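PDB 3MZ2: glycerophosphoryl diester phosphodiesterase from Parabacteroides distasonis, which probably hydrolyses glycerophosphodiesters into glycerol 3-phosphate and the corresponding alcohol. Local coordinates for residues I21-Y26 / K287-L292; E124-A129 / P158-T163; E219-L224 / Q258-I263; R253-I256 / I262-S265. All blocks are in the same frame, centred on the assembly; numbering follows the deposited sequence. Where two conformers were deposited one is given.

Contacts 2, 3 and 4 are buried apolar joins in the wall of a TIM barrel: contacts 2 and 4 pack a helix on a strand or its start, and contact 3 packs a helix on the turn leading into a strand. Contacts 3 and 4 meet on 258-265, with V260 and I255 touching between them, whereas contact 2 lies across the chain's centre from both, about 25 Å from contact 3, centre to centre. Aliphatic branches carry contacts 3 and 4, and contact 2 adds a tyrosine ring. Contact 1, only partly buried, ties the N-terminal helix to the C-terminal tail through an edge-to-face phenylalanine pair and a bridging water; Y24 reaches M161 of contact 2 and I262 of contacts 3 and 4.

Contact 1. Residues I21-Y26 / K287-L292; sequences ISFYQY and KFFSTL
F23 and F288 form an offset edge-to-face pair, the edge of the F23 ring aimed at the face of F288 with the planes at 84° and the centroids 5.5 Å apart. F23 CB itself sits over that face, 4.2 Å from the centroid of the F288 ring and almost exactly on its normal, a CH-pi contact. With CG anti to the backbone N (chi1 -180°), the F23 ring is carried past F288, and its CD1 comes to 3.5 Å from F288 CB. Farther along the same edge, F23 CE1 meets F289 CZ at 4.0 Å.

The opposite face of F288 is covered by K287 CG, which lies 3.9 Å above the ring plane toward the rim. F288 is therefore held between a lysine methylene and the helix 17-23. In one of the two conformers deposited for S22, its OG lies at the edge of F288 and, 2.7 Å from a water, shares that water with K287 NZ, so this bridge may be intermittent.

Beyond these rings, F23 and F289 both rest on L12 and L33, strand 289-291 pairs antiparallel with strand 10-12, and K285 NZ hydrogen-bonds Q25 O. Direct hydrogen bonds across the contact are absent: between 21-26 and 287-292 the join is aromatic and dispersive, the one polar link being the water.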
loop_
_atom_site.group_PDB
_atom_site.type_symbol
_atom_site.label_atom_id
_atom_site.label_comp_id
_atom_site.label_asym_id
_atom_site.label_seq_id
_atom_site.Cartn_x
_atom_site.Cartn_y
_atom_site.Cartn_z
ATOM N N ILE A 21 -17.117 19.222 -9.040
ATOM C CA ILE A 21 -17.996 18.155 -9.579
ATOM C C ILE A 21 -18.312 18.450 -11.041
ATOM O O ILE A 21 -18.193 17.598 -11.906
ATOM C CB ILE A 21 -19.300 18.047 -8.731
ATOM C CG1 ILE A 21 -18.999 17.455 -7.365
ATOM C CG2 ILE A 21 -20.431 17.255 -9.461
ATOM C CD1 ILE A 21 -20.118 17.676 -6.338
ATOM N N SER A 22 -18.632 19.712 -11.333
ATOM C CA SER A 22 -18.910 20.087 -12.709
ATOM C C SER A 22 -17.735 19.832 -13.637
ATOM O O SER A 22 -17.904 19.285 -14.754
ATOM C CB SER A 22 -19.257 21.563 -12.784
ATOM O OG SER A 22 -19.761 21.885 -14.064
ATOM N N PHE A 23 -16.551 20.240 -13.181
ATOM C CA PHE A 23 -15.308 20.080 -13.937
ATOM C C PHE A 23 -15.155 18.616 -14.378
ATOM O O PHE A 23 -14.822 18.337 -15.526
ATOM C CB PHE A 23 -14.095 20.551 -13.086
ATOM C CG PHE A 23 -12.735 20.437 -13.781
ATOM C CD1 PHE A 23 -12.368 21.322 -14.795
ATOM C CD2 PHE A 23 -11.841 19.441 -13.439
ATOM C CE1 PHE A 23 -11.121 21.242 -15.395
ATOM C CE2 PHE A 23 -10.610 19.338 -14.057
ATOM C CZ PHE A 23 -10.257 20.249 -15.028
ATOM N N TYR A 24 -15.465 17.713 -13.462
ATOM C CA TYR A 24 -15.306 16.274 -13.691
ATOM C C TYR A 24 -16.583 15.563 -14.196
ATOM O O TYR A 24 -16.564 14.336 -14.309
ATOM C CB TYR A 24 -14.758 15.561 -12.433
ATOM C CG TYR A 24 -13.251 15.767 -12.312
ATOM C CD1 TYR A 24 -12.398 15.312 -13.306
ATOM C CD2 TYR A 24 -12.699 16.402 -11.200
ATOM C CE1 TYR A 24 -11.046 15.508 -13.239
ATOM C CE2 TYR A 24 -11.356 16.590 -11.120
ATOM C CZ TYR A 24 -10.508 16.110 -12.121
ATOM O OH TYR A 24 -9.131 16.347 -12.052
ATOM N N GLN A 25 -17.652 16.294 -14.500
ATOM C CA GLN A 25 -18.831 15.684 -15.135
ATOM C C GLN A 25 -18.521 15.485 -16.611
ATOM O O GLN A 25 -18.290 16.471 -17.375
ATOM C CB GLN A 25 -20.104 16.536 -14.970
ATOM C CG GLN A 25 -21.380 15.935 -15.607
ATOM C CD GLN A 25 -21.880 14.653 -14.903
ATOM O OE1 GLN A 25 -21.314 14.214 -13.898
ATOM N NE2 GLN A 25 -22.959 14.062 -15.432
ATOM N N TYR A 26 -18.524 14.237 -17.028
ATOM C CA TYR A 26 -18.316 13.911 -18.432
ATOM C C TYR A 26 -19.283 14.683 -19.312
ATOM O O TYR A 26 -20.475 14.820 -19.028
ATOM C CB TYR A 26 -18.399 12.393 -18.703
ATOM C CG TYR A 26 -18.250 12.059 -20.168
ATOM C CD1 TYR A 26 -16.987 11.997 -20.755
ATOM C CD2 TYR A 26 -19.361 11.874 -20.967
ATOM C CE1 TYR A 26 -16.842 11.735 -22.108
ATOM C CE2 TYR A 26 -19.217 11.577 -22.305
ATOM C CZ TYR A 26 -17.960 11.506 -22.866
ATOM O OH TYR A 26 -17.802 11.233 -24.214
ATOM N N LYS A 287 -14.519 27.279 -19.567
ATOM C CA LYS A 287 -14.614 28.229 -18.456
ATOM C C LYS A 287 -13.732 27.896 -17.248
ATOM O O LYS A 287 -13.468 28.749 -16.411
ATOM C CB LYS A 287 -16.063 28.305 -17.994
ATOM C CG LYS A 287 -16.629 26.996 -17.472
ATOM C CD LYS A 287 -18.039 27.240 -17.007
ATOM C CE LYS A 287 -18.677 26.019 -16.408
ATOM N NZ LYS A 287 -20.097 26.297 -16.011
ATOM N N PHE A 288 -13.303 26.641 -17.141
ATOM C CA PHE A 288 -12.505 26.199 -16.017
ATOM C C PHE A 288 -11.002 26.469 -16.141
ATOM O O PHE A 288 -10.243 26.042 -15.252
ATOM C CB PHE A 288 -12.735 24.688 -15.773
ATOM C CG PHE A 288 -14.142 24.352 -15.325
ATOM C CD1 PHE A 288 -14.587 24.753 -14.082
ATOM C CD2 PHE A 288 -15.000 23.645 -16.144
ATOM C CE1 PHE A 288 -15.877 24.477 -13.663
ATOM C CE2 PHE A 288 -16.330 23.351 -15.715
ATOM C CZ PHE A 288 -16.734 23.739 -14.480
ATOM N N PHE A 289 -10.582 27.084 -17.231
ATOM C CA PHE A 289 -9.170 27.277 -17.511
ATOM C C PHE A 289 -8.842 28.746 -17.604
ATOM O O PHE A 289 -9.556 29.524 -18.259
ATOM C CB PHE A 289 -8.812 26.602 -18.837
ATOM C CG PHE A 289 -8.954 25.119 -18.818
ATOM C CD1 PHE A 289 -10.178 24.523 -19.110
ATOM C CD2 PHE A 289 -7.889 24.322 -18.473
ATOM C CE1 PHE A 289 -10.332 23.157 -19.086
ATOM C CE2 PHE A 289 -8.037 22.943 -18.458
ATOM C CZ PHE A 289 -9.258 22.368 -18.764
ATOM N N SER A 290 -7.720 29.126 -17.015
ATOM C CA SER A 290 -7.254 30.513 -17.047
ATOM C C SER A 290 -5.734 30.548 -16.907
ATOM O O SER A 290 -5.066 29.526 -17.079
ATOM C CB SER A 290 -7.932 31.341 -15.943
ATOM O OG SER A 290 -7.718 32.731 -16.141
ATOM N N THR A 291 -5.187 31.733 -16.632
ATOM C CA THR A 291 -3.756 31.904 -16.441
ATOM C C THR A 291 -3.515 32.855 -15.275
ATOM O O THR A 291 -4.351 33.686 -14.945
ATOM C CB THR A 291 -3.026 32.469 -17.688
ATOM O OG1 THR A 291 -3.556 33.736 -18.011
ATOM C CG2 THR A 291 -3.175 31.558 -18.897
ATOM N N LEU A 292 -2.353 32.708 -14.675
ATOM C CA LEU A 292 -1.934 33.509 -13.554
ATOM C C LEU A 292 -0.656 34.131 -14.055
ATOM O O LEU A 292 0.253 33.426 -14.526
ATOM C CB LEU A 292 -1.705 32.604 -12.351
ATOM C CG LEU A 292 -1.566 33.183 -10.954
ATOM C CD1 LEU A 292 -2.385 34.504 -10.750
ATOM C CD2 LEU A 292 -1.933 32.060 -9.963
ATOM O OXT LEU A 292 -0.542 35.360 -14.065
HETATM O O HOH W 1 -20.674 24.385 -14.179
#

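Contact 2. Residues E124-A129 / P158-T163; sequences EAIRWA and PYVMIT
Y159 reaches across to helix 122-129, where its side chain and that of I126 cross at about a right angle. The ring's CE2 corner does most of the touching: I126 CG2 lies 3.6 Å from Y159 CE2, and the carbonyl oxygen I126 O approaches the same CE2 to 3.3 Å, at the ring edge and near its plane. Y159 OH is 4.1 Å from the same methyl, I126 CG2. Placing CG between the backbone N and the carbonyl carbon (chi1 55°) swings the ring out from the strand's start toward the helix, where Y159 CD2 also comes to 4.4 Å from A129 CB.

Both branches of I126 take part. CG2 meets the tyrosine and also lies near V160 CG2, while I126 CG1 comes to V160 CG2 at 4.0 Å; these side chains too cross at about a right angle. Were Y159 cut back to an alanine, I126 CG2 and A129 CB would probably lose their aromatic cover, and a gap would open between the helix and the start of the strand.

Beside the contact, A125 and A129 lean on L135, V160 packs on L137, and I126 also touches M154. Strand 160-164 runs parallel to strand 135-137, which follows helix 122-129 in the chain, so the helix spans two adjacent strands. Such apolar packing of an outer helix against the parallel strands of the wall is characteristic of the TIM barrel.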
loop_
_atom_site.group_PDB
_atom_site.type_symbol
_atom_site.label_atom_id
_atom_site.label_comp_id
_atom_site.label_asym_id
_atom_site.label_seq_id
_atom_site.Cartn_x
_atom_site.Cartn_y
_atom_site.Cartn_z
ATOM N N GLU A 124 2.450 22.872 2.439
ATOM C CA GLU A 124 2.956 23.868 1.473
ATOM C C GLU A 124 2.316 23.665 0.106
ATOM O O GLU A 124 1.962 24.651 -0.569
ATOM C CB GLU A 124 4.478 23.803 1.323
ATOM C CG GLU A 124 5.048 24.657 0.186
ATOM C CD GLU A 124 6.538 24.458 0.019
ATOM O OE1 GLU A 124 7.061 23.450 0.543
ATOM O OE2 GLU A 124 7.178 25.311 -0.624
ATOM N N ALA A 125 2.143 22.395 -0.303
ATOM C CA ALA A 125 1.577 22.110 -1.593
ATOM C C ALA A 125 0.101 22.495 -1.667
ATOM O O ALA A 125 -0.357 23.067 -2.668
ATOM C CB ALA A 125 1.769 20.607 -1.932
ATOM N N ILE A 126 -0.635 22.204 -0.606
ATOM C CA ILE A 126 -2.052 22.525 -0.541
ATOM C C ILE A 126 -2.237 24.053 -0.593
ATOM O O ILE A 126 -3.072 24.552 -1.356
ATOM C CB ILE A 126 -2.704 21.922 0.741
ATOM C CG1 ILE A 126 -2.823 20.407 0.650
ATOM C CG2 ILE A 126 -4.130 22.489 1.031
ATOM C CD1 ILE A 126 -3.232 19.806 1.947
ATOM N N ARG A 127 -1.472 24.790 0.210
ATOM C CA ARG A 127 -1.560 26.257 0.238
ATOM C C ARG A 127 -1.279 26.866 -1.134
ATOM O O ARG A 127 -1.967 27.788 -1.582
ATOM C CB ARG A 127 -0.586 26.840 1.267
ATOM C CG ARG A 127 -0.977 26.562 2.723
ATOM C CD ARG A 127 -0.291 27.555 3.696
ATOM N NE ARG A 127 -0.511 28.931 3.275
ATOM C CZ ARG A 127 0.330 29.929 3.516
ATOM N NH1 ARG A 127 1.439 29.701 4.208
ATOM N NH2 ARG A 127 0.051 31.154 3.079
ATOM N N TRP A 128 -0.292 26.319 -1.820
ATOM C CA TRP A 128 0.059 26.747 -3.179
ATOM C C TRP A 128 -0.976 26.374 -4.222
ATOM O O TRP A 128 -1.251 27.121 -5.134
ATOM C CB TRP A 128 1.390 26.112 -3.558
ATOM C CG TRP A 128 1.770 26.360 -4.993
ATOM C CD1 TRP A 128 2.371 27.492 -5.503
ATOM C CD2 TRP A 128 1.525 25.505 -6.096
ATOM N NE1 TRP A 128 2.528 27.365 -6.867
ATOM C CE2 TRP A 128 2.002 26.159 -7.254
ATOM C CE3 TRP A 128 0.944 24.233 -6.236
ATOM C CZ2 TRP A 128 1.944 25.557 -8.540
ATOM C CZ3 TRP A 128 0.854 23.660 -7.523
ATOM C CH2 TRP A 128 1.344 24.335 -8.642
ATOM N N ALA A 129 -1.580 25.214 -4.070
ATOM C CA ALA A 129 -2.483 24.705 -5.098
ATOM C C ALA A 129 -3.796 25.504 -5.178
ATOM O O ALA A 129 -4.425 25.547 -6.234
ATOM C CB ALA A 129 -2.763 23.223 -4.861
ATOM N N PRO A 158 -12.448 21.481 -2.394
ATOM C CA PRO A 158 -12.482 21.825 -3.828
ATOM C C PRO A 158 -11.185 21.653 -4.607
ATOM O O PRO A 158 -11.174 21.845 -5.832
ATOM C CB PRO A 158 -12.860 23.323 -3.814
ATOM C CG PRO A 158 -13.548 23.531 -2.489
ATOM C CD PRO A 158 -12.866 22.608 -1.535
ATOM N N TYR A 159 -10.075 21.360 -3.931
ATOM C CA TYR A 159 -8.784 21.296 -4.602
ATOM C C TYR A 159 -7.858 20.186 -4.114
ATOM O O TYR A 159 -6.705 20.128 -4.536
ATOM C CB TYR A 159 -8.044 22.647 -4.621
ATOM C CG TYR A 159 -7.826 23.297 -3.285
ATOM C CD1 TYR A 159 -8.850 24.049 -2.667
ATOM C CD2 TYR A 159 -6.543 23.322 -2.685
ATOM C CE1 TYR A 159 -8.642 24.651 -1.443
ATOM C CE2 TYR A 159 -6.336 23.950 -1.479
ATOM C CZ TYR A 159 -7.375 24.585 -0.844
ATOM O OH TYR A 159 -7.142 25.215 0.351
ATOM N N VAL A 160 -8.334 19.322 -3.237
ATOM C CA VAL A 160 -7.519 18.172 -2.787
ATOM C C VAL A 160 -8.415 16.940 -2.852
ATOM O O VAL A 160 -9.361 16.811 -2.063
ATOM C CB VAL A 160 -6.956 18.385 -1.369
ATOM C CG1 VAL A 160 -6.013 17.192 -0.956
ATOM C CG2 VAL A 160 -6.247 19.728 -1.219
HETATM N N MSE A 161 -8.148 16.060 -3.816
HETATM C CA MSE A 161 -8.930 14.837 -4.046
HETATM C C MSE A 161 -8.227 13.667 -3.390
HETATM O O MSE A 161 -7.007 13.744 -3.136
HETATM C CB MSE A 161 -9.086 14.527 -5.549
HETATM C CG MSE A 161 -9.922 15.540 -6.238
HETATM SE SE MSE A 161 -9.760 15.466 -8.185
HETATM C CE MSE A 161 -10.380 13.639 -8.546
ATOM N N ILE A 162 -8.965 12.589 -3.183
ATOM C CA ILE A 162 -8.416 11.392 -2.503
ATOM C C ILE A 162 -8.470 10.200 -3.456
ATOM O O ILE A 162 -9.500 9.929 -4.031
ATOM C CB ILE A 162 -9.224 11.071 -1.230
ATOM C CG1 ILE A 162 -9.247 12.295 -0.293
ATOM C CG2 ILE A 162 -8.614 9.833 -0.496
ATOM C CD1 ILE A 162 -10.387 12.254 0.779
ATOM N N THR A 163 -7.346 9.503 -3.608
ATOM C CA THR A 163 -7.299 8.293 -4.407
ATOM C C THR A 163 -7.805 7.162 -3.545
ATOM O O THR A 163 -7.354 6.990 -2.411
ATOM C CB THR A 163 -5.870 7.964 -4.889
ATOM O OG1 THR A 163 -5.395 9.049 -5.669
ATOM C CG2 THR A 163 -5.907 6.672 -5.775
#

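Contact 3. Residues E219-L224 / Q258-I263; sequences EVIDML and QGVDII
I221 faces the 258-263 segment from helix 215-226 and touches G259 and V260. From CB, directed toward the segment, the I221 side chain branches, the branch point itself meeting nothing closely there. Its methyl CG2 looks to the turn, I221 CG2 coming no nearer than 4.5 Å to the carbonyl oxygen G259 O, a loose approach. The other branch leaves as CG1, anti to the carbonyl carbon (chi1 -70°), and since chi2 is extended as well at 163° the chain reaches its full length before ending in CD1. This methyl makes the one close touch: I221 CD1 lies 3.8 Å from V260 CG2, the side chains crossing at about a right angle.

The turn that presents V260 closes helix 245-257. G259, with positive phi and two bonds back into the last turn, forms a Schellman motif, after which the chain heads into strand 262-265 of the barrel; at these backbone angles a side chain here would collide with the carbonyl oxygen of Q258.

V260 in turn packs against I213, I233 and I255, and I221 also leans on C231, so the two methyls belong to an apolar layer that includes C231 and I233 of strand 231-234. Next in the chain, D261 forms a salt bridge from OD1 to R30 NE, while its OD2 takes hydrogen bonds from H225 NE2 and C231 N, giving this buried carboxylate three polar partners.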
loop_
_atom_site.group_PDB
_atom_site.type_symbol
_atom_site.label_atom_id
_atom_site.label_comp_id
_atom_site.label_asym_id
_atom_site.label_seq_id
_atom_site.Cartn_x
_atom_site.Cartn_y
_atom_site.Cartn_z
ATOM N N GLU A 219 -15.072 -0.939 -22.806
ATOM C CA GLU A 219 -16.414 -1.217 -22.350
ATOM C C GLU A 219 -16.638 -0.529 -20.999
ATOM O O GLU A 219 -17.670 0.086 -20.790
ATOM C CB GLU A 219 -16.614 -2.728 -22.258
ATOM C CG GLU A 219 -18.059 -3.204 -22.091
ATOM C CD GLU A 219 -18.598 -2.970 -20.698
ATOM O OE1 GLU A 219 -17.852 -3.191 -19.698
ATOM O OE2 GLU A 219 -19.800 -2.594 -20.614
ATOM N N VAL A 220 -15.676 -0.631 -20.091
ATOM C CA VAL A 220 -15.776 0.072 -18.796
ATOM C C VAL A 220 -15.867 1.580 -19.005
ATOM O O VAL A 220 -16.672 2.254 -18.362
ATOM C CB VAL A 220 -14.633 -0.325 -17.865
ATOM C CG1 VAL A 220 -14.630 0.507 -16.575
ATOM C CG2 VAL A 220 -14.703 -1.843 -17.550
ATOM N N ILE A 221 -15.073 2.113 -19.936
ATOM C CA ILE A 221 -15.101 3.547 -20.196
ATOM C C ILE A 221 -16.464 3.990 -20.698
ATOM O O ILE A 221 -16.969 5.036 -20.270
ATOM C CB ILE A 221 -13.983 3.950 -21.209
ATOM C CG1 ILE A 221 -12.591 3.818 -20.581
ATOM C CG2 ILE A 221 -14.222 5.331 -21.711
ATOM C CD1 ILE A 221 -11.471 3.789 -21.632
ATOM N N ASP A 222 -17.069 3.196 -21.597
ATOM C CA ASP A 222 -18.437 3.470 -22.089
ATOM C C ASP A 222 -19.463 3.463 -20.941
ATOM O O ASP A 222 -20.288 4.390 -20.839
ATOM C CB ASP A 222 -18.819 2.459 -23.169
ATOM C CG ASP A 222 -18.172 2.747 -24.527
ATOM O OD1 ASP A 222 -17.644 3.856 -24.736
ATOM O OD2 ASP A 222 -18.242 1.832 -25.399
HETATM N N MSE A 223 -19.366 2.477 -20.045
HETATM C CA MSE A 223 -20.236 2.405 -18.855
HETATM C C MSE A 223 -20.083 3.639 -17.981
HETATM O O MSE A 223 -21.061 4.198 -17.483
HETATM C CB MSE A 223 -19.900 1.186 -18.006
HETATM C CG MSE A 223 -20.295 -0.124 -18.640
HETATM SE SE MSE A 223 -19.688 -1.628 -17.571
HETATM C CE MSE A 223 -20.858 -1.416 -16.044
ATOM N N LEU A 224 -18.842 4.040 -17.790
ATOM C CA LEU A 224 -18.517 5.165 -16.924
ATOM C C LEU A 224 -18.937 6.501 -17.566
ATOM O O LEU A 224 -19.497 7.370 -16.914
ATOM C CB LEU A 224 -17.029 5.158 -16.556
ATOM C CG LEU A 224 -16.647 4.063 -15.548
ATOM C CD1 LEU A 224 -15.126 3.948 -15.462
ATOM C CD2 LEU A 224 -17.323 4.316 -14.178
ATOM N N GLN A 258 -8.893 7.173 -28.700
ATOM C CA GLN A 258 -9.666 6.027 -28.203
ATOM C C GLN A 258 -10.802 6.427 -27.247
ATOM O O GLN A 258 -11.606 5.573 -26.814
ATOM C CB GLN A 258 -8.769 5.001 -27.492
ATOM C CG GLN A 258 -7.690 4.294 -28.330
ATOM C CD GLN A 258 -8.250 3.456 -29.463
ATOM O OE1 GLN A 258 -9.345 3.722 -29.968
ATOM N NE2 GLN A 258 -7.488 2.445 -29.890
ATOM N N GLY A 259 -10.875 7.703 -26.888
ATOM C CA GLY A 259 -12.017 8.250 -26.102
ATOM C C GLY A 259 -11.702 8.515 -24.639
ATOM O O GLY A 259 -12.586 8.927 -23.859
ATOM N N VAL A 260 -10.454 8.270 -24.268
ATOM C CA VAL A 260 -9.979 8.505 -22.891
ATOM C C VAL A 260 -9.904 10.022 -22.640
ATOM O O VAL A 260 -9.585 10.844 -23.547
ATOM C CB VAL A 260 -8.630 7.840 -22.675
ATOM C CG1 VAL A 260 -7.994 8.304 -21.350
ATOM C CG2 VAL A 260 -8.762 6.286 -22.703
ATOM N N ASP A 261 -10.263 10.413 -21.415
ATOM C CA ASP A 261 -10.496 11.828 -21.045
ATOM C C ASP A 261 -9.278 12.477 -20.434
ATOM O O ASP A 261 -9.054 13.706 -20.598
ATOM C CB ASP A 261 -11.708 11.929 -20.111
ATOM C CG ASP A 261 -12.929 11.207 -20.687
ATOM O OD1 ASP A 261 -13.334 11.584 -21.812
ATOM O OD2 ASP A 261 -13.349 10.198 -20.079
ATOM N N ILE A 262 -8.519 11.680 -19.677
ATOM C CA ILE A 262 -7.426 12.206 -18.879
ATOM C C ILE A 262 -6.220 11.280 -19.062
ATOM O O ILE A 262 -6.361 10.073 -19.043
ATOM C CB ILE A 262 -7.804 12.290 -17.348
ATOM C CG1 ILE A 262 -9.202 12.936 -17.132
ATOM C CG2 ILE A 262 -6.703 13.014 -16.591
ATOM C CD1 ILE A 262 -9.746 12.884 -15.702
ATOM N N ILE A 263 -5.047 11.875 -19.302
ATOM C CA ILE A 263 -3.771 11.125 -19.258
ATOM C C ILE A 263 -2.986 11.529 -18.020
ATOM O O ILE A 263 -2.700 12.752 -17.830
ATOM C CB ILE A 263 -2.932 11.380 -20.501
ATOM C CG1 ILE A 263 -3.620 10.720 -21.690
ATOM C CG2 ILE A 263 -1.533 10.783 -20.323
ATOM C CD1 ILE A 263 -3.035 11.150 -23.065
#

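Contact 4. Residues R253-I256 / I262-S265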
loop_
_atom_site.group_PDB
_atom_site.type_symbol
_atom_site.label_atom_id
_atom_site.label_comp_id
_atom_site.label_asym_id
_atom_site.label_seq_id
_atom_site.Cartn_x
_atom_site.Cartn_y
_atom_site.Cartn_z
ATOM N N ARG A 253 -1.474 10.695 -28.279
ATOM C CA ARG A 253 -2.593 10.955 -29.201
ATOM C C ARG A 253 -3.532 9.776 -29.391
ATOM O O ARG A 253 -4.745 9.948 -29.394
ATOM C CB ARG A 253 -2.056 11.501 -30.553
ATOM C CG ARG A 253 -1.546 12.930 -30.474
ATOM C CD ARG A 253 -1.169 13.433 -31.841
ATOM N NE ARG A 253 -0.031 12.744 -32.456
ATOM C CZ ARG A 253 1.253 13.106 -32.319
ATOM N NH1 ARG A 253 1.597 14.190 -31.567
ATOM N NH2 ARG A 253 2.192 12.395 -32.943
HETATM N N MSE A 254 -2.990 8.566 -29.510
HETATM C CA MSE A 254 -3.817 7.368 -29.689
HETATM C C MSE A 254 -4.764 7.204 -28.487
HETATM O O MSE A 254 -5.947 6.907 -28.649
HETATM C CB MSE A 254 -2.920 6.147 -29.882
HETATM C CG MSE A 254 -3.651 4.863 -29.957
HETATM SE SE MSE A 254 -2.619 3.532 -30.994
HETATM C CE MSE A 254 -0.931 3.507 -29.933
ATOM N N ILE A 255 -4.262 7.478 -27.275
ATOM C CA ILE A 255 -5.085 7.365 -26.080
ATOM C C ILE A 255 -6.283 8.302 -26.167
ATOM O O ILE A 255 -7.416 7.883 -25.912
ATOM C CB ILE A 255 -4.307 7.598 -24.785
ATOM C CG1 ILE A 255 -3.327 6.435 -24.581
ATOM C CG2 ILE A 255 -5.281 7.730 -23.612
ATOM C CD1 ILE A 255 -2.136 6.747 -23.666
ATOM N N ILE A 256 -6.057 9.554 -26.574
ATOM C CA ILE A 256 -7.153 10.510 -26.702
ATOM C C ILE A 256 -8.135 10.063 -27.839
ATOM O O ILE A 256 -9.362 10.090 -27.686
ATOM C CB ILE A 256 -6.626 11.955 -26.906
ATOM C CG1 ILE A 256 -5.783 12.409 -25.688
ATOM C CG2 ILE A 256 -7.765 12.941 -27.142
ATOM C CD1 ILE A 256 -6.499 12.265 -24.313
ATOM N N ILE A 262 -8.519 11.680 -19.677
ATOM C CA ILE A 262 -7.426 12.206 -18.879
ATOM C C ILE A 262 -6.220 11.280 -19.062
ATOM O O ILE A 262 -6.361 10.073 -19.043
ATOM C CB ILE A 262 -7.804 12.290 -17.348
ATOM C CG1 ILE A 262 -9.202 12.936 -17.132
ATOM C CG2 ILE A 262 -6.703 13.014 -16.591
ATOM C CD1 ILE A 262 -9.746 12.884 -15.702
ATOM N N ILE A 263 -5.047 11.875 -19.302
ATOM C CA ILE A 263 -3.771 11.125 -19.258
ATOM C C ILE A 263 -2.986 11.529 -18.020
ATOM O O ILE A 263 -2.700 12.752 -17.830
ATOM C CB ILE A 263 -2.932 11.380 -20.501
ATOM C CG1 ILE A 263 -3.620 10.720 -21.690
ATOM C CG2 ILE A 263 -1.533 10.783 -20.323
ATOM C CD1 ILE A 263 -3.035 11.150 -23.065
ATOM N N GLU A 264 -2.687 10.565 -17.158
ATOM C CA GLU A 264 -1.719 10.749 -16.068
ATOM C C GLU A 264 -0.352 10.256 -16.514
ATOM O O GLU A 264 -0.212 9.114 -16.958
ATOM C CB GLU A 264 -2.126 9.997 -14.806
ATOM C CG GLU A 264 -1.146 10.165 -13.653
ATOM C CD GLU A 264 -1.389 9.160 -12.549
ATOM O OE1 GLU A 264 -1.156 7.948 -12.751
ATOM O OE2 GLU A 264 -1.830 9.576 -11.501
ATOM N N SER A 265 0.659 11.114 -16.368
ATOM C CA SER A 265 1.967 10.872 -16.954
ATOM C C SER A 265 3.087 11.437 -16.131
ATOM O O SER A 265 2.918 12.513 -15.484
ATOM C CB SER A 265 1.976 11.464 -18.381
ATOM O OG SER A 265 3.216 11.363 -19.043
#
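I255 and I256 pack on I263 in a buried, purely aliphatic contact between helix 245-257 and the strand 262-265 that follows it. Two consecutive residues of the helix share one strand residue. I255 offers its CG2 methyl, 3.9 Å from I263 CG1, while I256 brings its CD1 to 3.8 Å from I263 CD1. The same I263 CD1 is 4.1 Å from I255 CB, so this methyl is held where the two helical residues converge; both side chains cross that of I263 obliquely. With chi2 at -53°, the I256 chain bends, bringing its terminal methyl to the strand.

Shortening I263 to an alanine is likely to leave the methyls of I255 and I256 facing a gap and to weaken the helix's seat on the sheet.

The layer continues to neighbouring elements: I255 also touches I233, I256 touches I275, and I263 touches V271 of helix 268-275. On the other side of the strand I262 points away from the helix and meets Y24. Strands 231-234 and 262-265 run parallel side by side, with the helix between them in sequence covering their outer face. This is a beta-alpha-beta crossover, the unit from which the (beta/alpha)8 TIM barrel is built up.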